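Local coordinates for protein glutamine cyclotransferase (Tannerella forsythia, PDB 6QRO) that probably converts N-terminal glutamine of peptides into pyroglutamate, as a zinc-dependent glutaminyl cyclase of the M28 peptidase family, at residues G63-H68 and E144-I149; N91-F96 and Q187-N192. All coordinates share one frame; numbering follows the deposited sequence.

After helix 31-43 the chain forms helix 52-67, whose last turn, with H68 just beyond it, supplies the first segment of contact 1. It then turns into strand 71-80 and returns along strand 86-96, where contact 2 begins. Helix 132-151 closes contact 1 over 75 intervening residues, and helix 184-191 closes contact 2 over 90, so the two loops cross rather than nest. Contact 1 joins two helices, and contact 2 joins a strand to a helix. Their centres are about 17 Å apart, yet they touch: F96 CZ lies 3.4 Å from A146 CB, and L65 CD1 lies 3.8 Å from I92 CG2. Strand 86-96 therefore packs against both helices of contact 1.

Contact 1. Residues G63-H68 and E144-I149; sequences GELDRH and EIARQI
The imidazole of H68 overlaps the aliphatic stem of R147, where helix 52-67 ends beside helix 132-151 in the alpha/beta fold of the M28 family. Both helices also lie on strand 86-96 of the central mixed sheet. The overlap is a CH-pi contact: R147 CG stands 3.6 Å from the ring centroid, 25° off the normal, and is displaced toward the rim, so its nearest ring atom is H68 CE1 at 3.3 Å. R67 CB covers the opposite face, lying over the ring centre, and the imidazole is thus sandwiched between two aliphatic groups. H68 is the first residue to leave helical geometry, and its CG sits anti to the carbonyl carbon (chi1 -61°), which places the ring alongside R147, the two side chains pointing the same way. Hydrogen bonds restrain the ring further: ND1 pairs with Q150 OE1, one turn further along helix 132-151, and NE2 has a weak bond to Y37 OH.

H68 CB lies 3.5 Å from A146 O and 4.2 Å from A146 CB, and L65 CD2 reaches the same methyl at 4.2 Å.

Beyond its stem, R147 bends at chi3, and its guanidinium plane stands 76° from the imidazole. The group turns back to E144 on its own helix, forming a salt bridge that probably offsets its charge near the histidine. The E144 carboxylate oxygen OE2, also hydrogen-bonded to S33 OG, takes R147 NE at 2.6 Å on its syn side but tilted out of the carboxylate plane, while the oxygen lies close to the guanidinium plane.

Contact 2. Residues N91-F96 and Q187-N192; sequences NIVGAF and QFWAKN
Strand 86-96 of the central sheet is packed by helix 184-191, through N91 and V93 on the strand. The axes of strand segment 91-96 and helix segment 187-191 come within 10.2 Å, with 50° between their N-to-C directions, and two strand side chains reach two aromatic residues of the helix. N91 makes the larger share of the strand's contact: its ND2 comes to the edge of the F188 ring, near the ring plane, 3.7 Å from CD2, and lies equally far from W189 CB. The amide plane stands 86° from the indole. Bonds to Q75 OE1 and G185 O engage ND2, while OD1 pairs with D164 N, so this buried amide is fixed at both ends. In the M28 alpha/beta fold this strand lies between strands 71-80 and 157-163, and the N91 side chain is about 12 Å from that of zinc ligand D167. Further along, the V93 side chain crosses that of W189 at about a right angle, its CG2 4.1 Å from W189 NE1. With CG anti to the backbone N (chi1 176°), the indole carries NE1 to V93. NE1 is hydrogen-bonded to H194 ND1, and V261 and L265 of helix 257-265 also touch the W189 side chain.

Contact 1. Residues G63-H68 and E144-I149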
loop_
_atom_site.group_PDB
_atom_site.type_symbol
_atom_site.label_atom_id
_atom_site.label_comp_id
_atom_site.label_asym_id
_atom_site.label_seq_id
_atom_site.Cartn_x
_atom_site.Cartn_y
_atom_site.Cartn_z
ATOM N N GLY A 63 15.602 4.185 -4.623
ATOM C CA GLY A 63 16.801 4.766 -4.045
ATOM C C GLY A 63 16.738 4.835 -2.534
ATOM O O GLY A 63 17.704 4.490 -1.851
ATOM N N GLU A 64 15.583 5.235 -1.992
ATOM C CA GLU A 64 15.414 5.320 -0.542
ATOM C C GLU A 64 15.499 3.953 0.109
ATOM O O GLU A 64 16.027 3.830 1.218
ATOM C CB GLU A 64 14.083 5.987 -0.182
ATOM C CG GLU A 64 14.114 7.481 -0.409
ATOM C CD GLU A 64 15.158 8.168 0.446
ATOM O OE1 GLU A 64 15.121 8.049 1.677
ATOM O OE2 GLU A 64 16.051 8.807 -0.126
ATOM N N LEU A 65 14.931 2.926 -0.531
ATOM C CA LEU A 65 15.031 1.576 0.017
ATOM C C LEU A 65 16.483 1.144 0.118
ATOM O O LEU A 65 16.886 0.503 1.097
ATOM C CB LEU A 65 14.255 0.568 -0.839
ATOM C CG LEU A 65 12.736 0.667 -0.852
ATOM C CD1 LEU A 65 12.159 -0.468 -1.678
ATOM C CD2 LEU A 65 12.206 0.659 0.565
ATOM N N ASP A 66 17.264 1.436 -0.920
ATOM C CA ASP A 66 18.672 1.076 -0.941
ATOM C C ASP A 66 19.468 1.865 0.099
ATOM O O ASP A 66 20.394 1.321 0.715
ATOM C CB ASP A 66 19.212 1.254 -2.356
ATOM C CG ASP A 66 20.231 0.201 -2.710
ATOM O OD1 ASP A 66 21.002 -0.195 -1.823
ATOM O OD2 ASP A 66 20.177 -0.325 -3.840
ATOM N N ARG A 67 19.149 3.160 0.279
ATOM C CA ARG A 67 19.821 3.954 1.308
ATOM C C ARG A 67 19.686 3.332 2.683
ATOM O O ARG A 67 20.569 3.508 3.529
ATOM C CB ARG A 67 19.240 5.367 1.402
ATOM C CG ARG A 67 20.161 6.348 2.135
ATOM C CD ARG A 67 19.568 7.742 2.311
ATOM N NE ARG A 67 19.048 8.334 1.079
ATOM C CZ ARG A 67 19.710 9.211 0.331
ATOM N NH1 ARG A 67 20.935 9.599 0.674
ATOM N NH2 ARG A 67 19.151 9.699 -0.763
ATOM N N HIS A 68 18.611 2.591 2.930
ATOM C CA HIS A 68 18.354 2.040 4.251
ATOM C C HIS A 68 18.596 0.533 4.306
ATOM O O HIS A 68 18.010 -0.172 5.125
ATOM C CB HIS A 68 16.942 2.433 4.673
ATOM C CG HIS A 68 16.769 3.916 4.749
ATOM N ND1 HIS A 68 17.612 4.723 5.484
ATOM C CD2 HIS A 68 15.920 4.750 4.108
ATOM C CE1 HIS A 68 17.263 5.986 5.320
ATOM N NE2 HIS A 68 16.240 6.031 4.488
ATOM N N GLU A 144 9.435 4.986 6.164
ATOM C CA GLU A 144 9.962 5.223 7.505
ATOM C C GLU A 144 10.298 3.902 8.208
ATOM O O GLU A 144 11.293 3.816 8.940
ATOM C CB GLU A 144 8.948 6.060 8.296
ATOM C CG GLU A 144 9.233 6.274 9.769
ATOM C CD GLU A 144 10.566 6.976 10.008
ATOM O OE1 GLU A 144 11.059 6.922 11.154
ATOM O OE2 GLU A 144 11.108 7.597 9.065
ATOM N N ILE A 145 9.483 2.859 8.002
ATOM C CA ILE A 145 9.825 1.529 8.514
ATOM C C ILE A 145 11.202 1.102 8.026
ATOM O O ILE A 145 12.010 0.568 8.792
ATOM C CB ILE A 145 8.755 0.494 8.134
ATOM C CG1 ILE A 145 7.418 0.852 8.782
ATOM C CG2 ILE A 145 9.211 -0.923 8.509
ATOM C CD1 ILE A 145 6.453 -0.293 8.845
ATOM N N ALA A 146 11.479 1.295 6.735
ATOM C CA ALA A 146 12.797 0.960 6.207
ATOM C C ALA A 146 13.886 1.708 6.957
ATOM O O ALA A 146 14.950 1.152 7.257
ATOM C CB ALA A 146 12.855 1.284 4.713
ATOM N N ARG A 147 13.631 2.976 7.267
ATOM C CA ARG A 147 14.579 3.763 8.037
ATOM C C ARG A 147 14.770 3.156 9.424
ATOM O O ARG A 147 15.900 2.935 9.868
ATOM C CB ARG A 147 14.085 5.203 8.116
ATOM C CG ARG A 147 15.170 6.215 7.913
ATOM C CD ARG A 147 14.559 7.569 7.659
ATOM N NE ARG A 147 13.716 7.924 8.780
ATOM C CZ ARG A 147 14.132 8.622 9.821
ATOM N NH1 ARG A 147 15.388 9.049 9.863
ATOM N NH2 ARG A 147 13.290 8.886 10.815
ATOM N N GLN A 148 13.666 2.828 10.092
ATOM C CA GLN A 148 13.742 2.283 11.444
ATOM C C GLN A 148 14.433 0.924 11.489
ATOM O O GLN A 148 15.183 0.642 12.430
ATOM C CB GLN A 148 12.345 2.192 12.059
ATOM C CG GLN A 148 11.654 3.532 12.155
ATOM C CD GLN A 148 12.511 4.591 12.836
ATOM O OE1 GLN A 148 13.270 4.302 13.757
ATOM N NE2 GLN A 148 12.402 5.825 12.367
ATOM N N ILE A 149 14.189 0.053 10.512
ATOM C CA ILE A 149 14.801 -1.265 10.634
ATOM C C ILE A 149 16.263 -1.272 10.199
ATOM O O ILE A 149 17.011 -2.164 10.614
ATOM C CB ILE A 149 13.935 -2.323 9.924
ATOM C CG1 ILE A 149 13.800 -2.058 8.431
ATOM C CG2 ILE A 149 12.570 -2.428 10.599
ATOM C CD1 ILE A 149 12.720 -2.919 7.790
#

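Contact 2. Residues N91-F96 and Q187-N192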
loop_
_atom_site.group_PDB
_atom_site.type_symbol
_atom_site.label_atom_id
_atom_site.label_comp_id
_atom_site.label_asym_id
_atom_site.label_seq_id
_atom_site.Cartn_x
_atom_site.Cartn_y
_atom_site.Cartn_z
ATOM N N ASN A 91 7.525 -2.796 -10.314
ATOM C CA ASN A 91 7.339 -3.317 -8.961
ATOM C C ASN A 91 8.658 -3.182 -8.201
ATOM O O ASN A 91 9.689 -3.701 -8.647
ATOM C CB ASN A 91 6.904 -4.780 -8.964
ATOM C CG ASN A 91 5.495 -4.992 -9.535
ATOM O OD1 ASN A 91 4.618 -4.134 -9.438
ATOM N ND2 ASN A 91 5.275 -6.169 -10.081
ATOM N N ILE A 92 8.626 -2.497 -7.058
ATOM C CA ILE A 92 9.839 -2.145 -6.317
ATOM C C ILE A 92 9.888 -2.970 -5.034
ATOM O O ILE A 92 9.007 -2.851 -4.172
ATOM C CB ILE A 92 9.898 -0.638 -6.024
ATOM C CG1 ILE A 92 9.760 0.141 -7.333
ATOM C CG2 ILE A 92 11.225 -0.289 -5.327
ATOM C CD1 ILE A 92 9.380 1.602 -7.164
ATOM N N VAL A 93 10.917 -3.808 -4.914
ATOM C CA VAL A 93 11.075 -4.720 -3.788
ATOM C C VAL A 93 12.339 -4.335 -3.031
ATOM O O VAL A 93 13.443 -4.341 -3.591
ATOM C CB VAL A 93 11.145 -6.196 -4.225
ATOM C CG1 VAL A 93 11.371 -7.099 -2.988
ATOM C CG2 VAL A 93 9.882 -6.610 -4.951
ATOM N N GLY A 94 12.185 -4.067 -1.743
ATOM C CA GLY A 94 13.330 -3.862 -0.887
ATOM C C GLY A 94 13.369 -5.039 0.052
ATOM O O GLY A 94 12.439 -5.254 0.838
ATOM N N ALA A 95 14.397 -5.858 -0.097
ATOM C CA ALA A 95 14.565 -7.057 0.708
ATOM C C ALA A 95 15.597 -6.739 1.776
ATOM O O ALA A 95 16.755 -6.446 1.459
ATOM C CB ALA A 95 15.008 -8.245 -0.140
ATOM N N PHE A 96 15.189 -6.824 3.032
ATOM C CA PHE A 96 16.047 -6.465 4.148
ATOM C C PHE A 96 16.567 -7.734 4.799
ATOM O O PHE A 96 15.809 -8.688 5.004
ATOM C CB PHE A 96 15.309 -5.592 5.163
ATOM C CG PHE A 96 14.974 -4.208 4.653
ATOM C CD1 PHE A 96 13.859 -3.982 3.863
ATOM C CD2 PHE A 96 15.788 -3.128 4.978
ATOM C CE1 PHE A 96 13.563 -2.711 3.423
ATOM C CE2 PHE A 96 15.499 -1.863 4.536
ATOM C CZ PHE A 96 14.382 -1.656 3.751
ATOM N N GLN A 187 -0.586 -8.660 -9.416
ATOM C CA GLN A 187 -0.831 -9.868 -10.188
ATOM C C GLN A 187 0.467 -10.380 -10.822
ATOM O O GLN A 187 0.768 -11.577 -10.762
ATOM C CB GLN A 187 -1.878 -9.568 -11.252
ATOM C CG GLN A 187 -3.314 -9.542 -10.773
ATOM C CD GLN A 187 -4.261 -9.237 -11.915
ATOM O OE1 GLN A 187 -4.412 -10.044 -12.840
ATOM N NE2 GLN A 187 -4.876 -8.053 -11.886
ATOM N N PHE A 188 1.253 -9.482 -11.429
ATOM C CA PHE A 188 2.507 -9.887 -12.065
ATOM C C PHE A 188 3.471 -10.493 -11.064
ATOM O O PHE A 188 3.954 -11.612 -11.256
ATOM C CB PHE A 188 3.177 -8.694 -12.742
ATOM C CG PHE A 188 4.515 -9.026 -13.388
ATOM C CD1 PHE A 188 4.582 -9.729 -14.564
ATOM C CD2 PHE A 188 5.707 -8.618 -12.804
ATOM C CE1 PHE A 188 5.813 -10.025 -15.152
ATOM C CE2 PHE A 188 6.936 -8.910 -13.387
ATOM C CZ PHE A 188 6.990 -9.612 -14.556
ATOM N N TRP A 189 3.728 -9.777 -9.964
ATOM C CA TRP A 189 4.704 -10.225 -8.976
ATOM C C TRP A 189 4.263 -11.519 -8.321
ATOM O O TRP A 189 5.073 -12.427 -8.125
ATOM C CB TRP A 189 4.926 -9.146 -7.915
ATOM C CG TRP A 189 5.849 -9.576 -6.814
ATOM C CD1 TRP A 189 7.219 -9.499 -6.789
ATOM C CD2 TRP A 189 5.462 -10.222 -5.598
ATOM N NE1 TRP A 189 7.694 -10.032 -5.615
ATOM C CE2 TRP A 189 6.636 -10.490 -4.873
ATOM C CE3 TRP A 189 4.234 -10.601 -5.054
ATOM C CZ2 TRP A 189 6.615 -11.102 -3.632
ATOM C CZ3 TRP A 189 4.215 -11.206 -3.817
ATOM C CH2 TRP A 189 5.399 -11.442 -3.115
ATOM N N ALA A 190 2.972 -11.639 -8.007
ATOM C CA ALA A 190 2.508 -12.821 -7.295
ATOM C C ALA A 190 2.677 -14.070 -8.143
ATOM O O ALA A 190 2.887 -15.157 -7.602
ATOM C CB ALA A 190 1.048 -12.643 -6.863
ATOM N N LYS A 191 2.567 -13.943 -9.461
ATOM C CA LYS A 191 2.812 -15.086 -10.325
ATOM C C LYS A 191 4.268 -15.138 -10.776
ATOM O O LYS A 191 4.730 -16.196 -11.231
ATOM C CB LYS A 191 1.883 -15.075 -11.552
ATOM C CG LYS A 191 2.466 -14.400 -12.779
ATOM C CD LYS A 191 1.456 -14.256 -13.891
ATOM C CE LYS A 191 2.115 -13.733 -15.168
ATOM N NZ LYS A 191 1.165 -13.690 -16.332
ATOM N N ASN A 192 4.970 -14.000 -10.739
ATOM C CA ASN A 192 6.391 -13.913 -11.076
ATOM C C ASN A 192 7.134 -13.222 -9.935
ATOM O O ASN A 192 7.345 -12.001 -9.959
ATOM C CB ASN A 192 6.592 -13.167 -12.391
ATOM C CG ASN A 192 5.740 -13.745 -13.511
ATOM O OD1 ASN A 192 5.773 -14.952 -13.783
ATOM N ND2 ASN A 192 4.984 -12.877 -14.180
#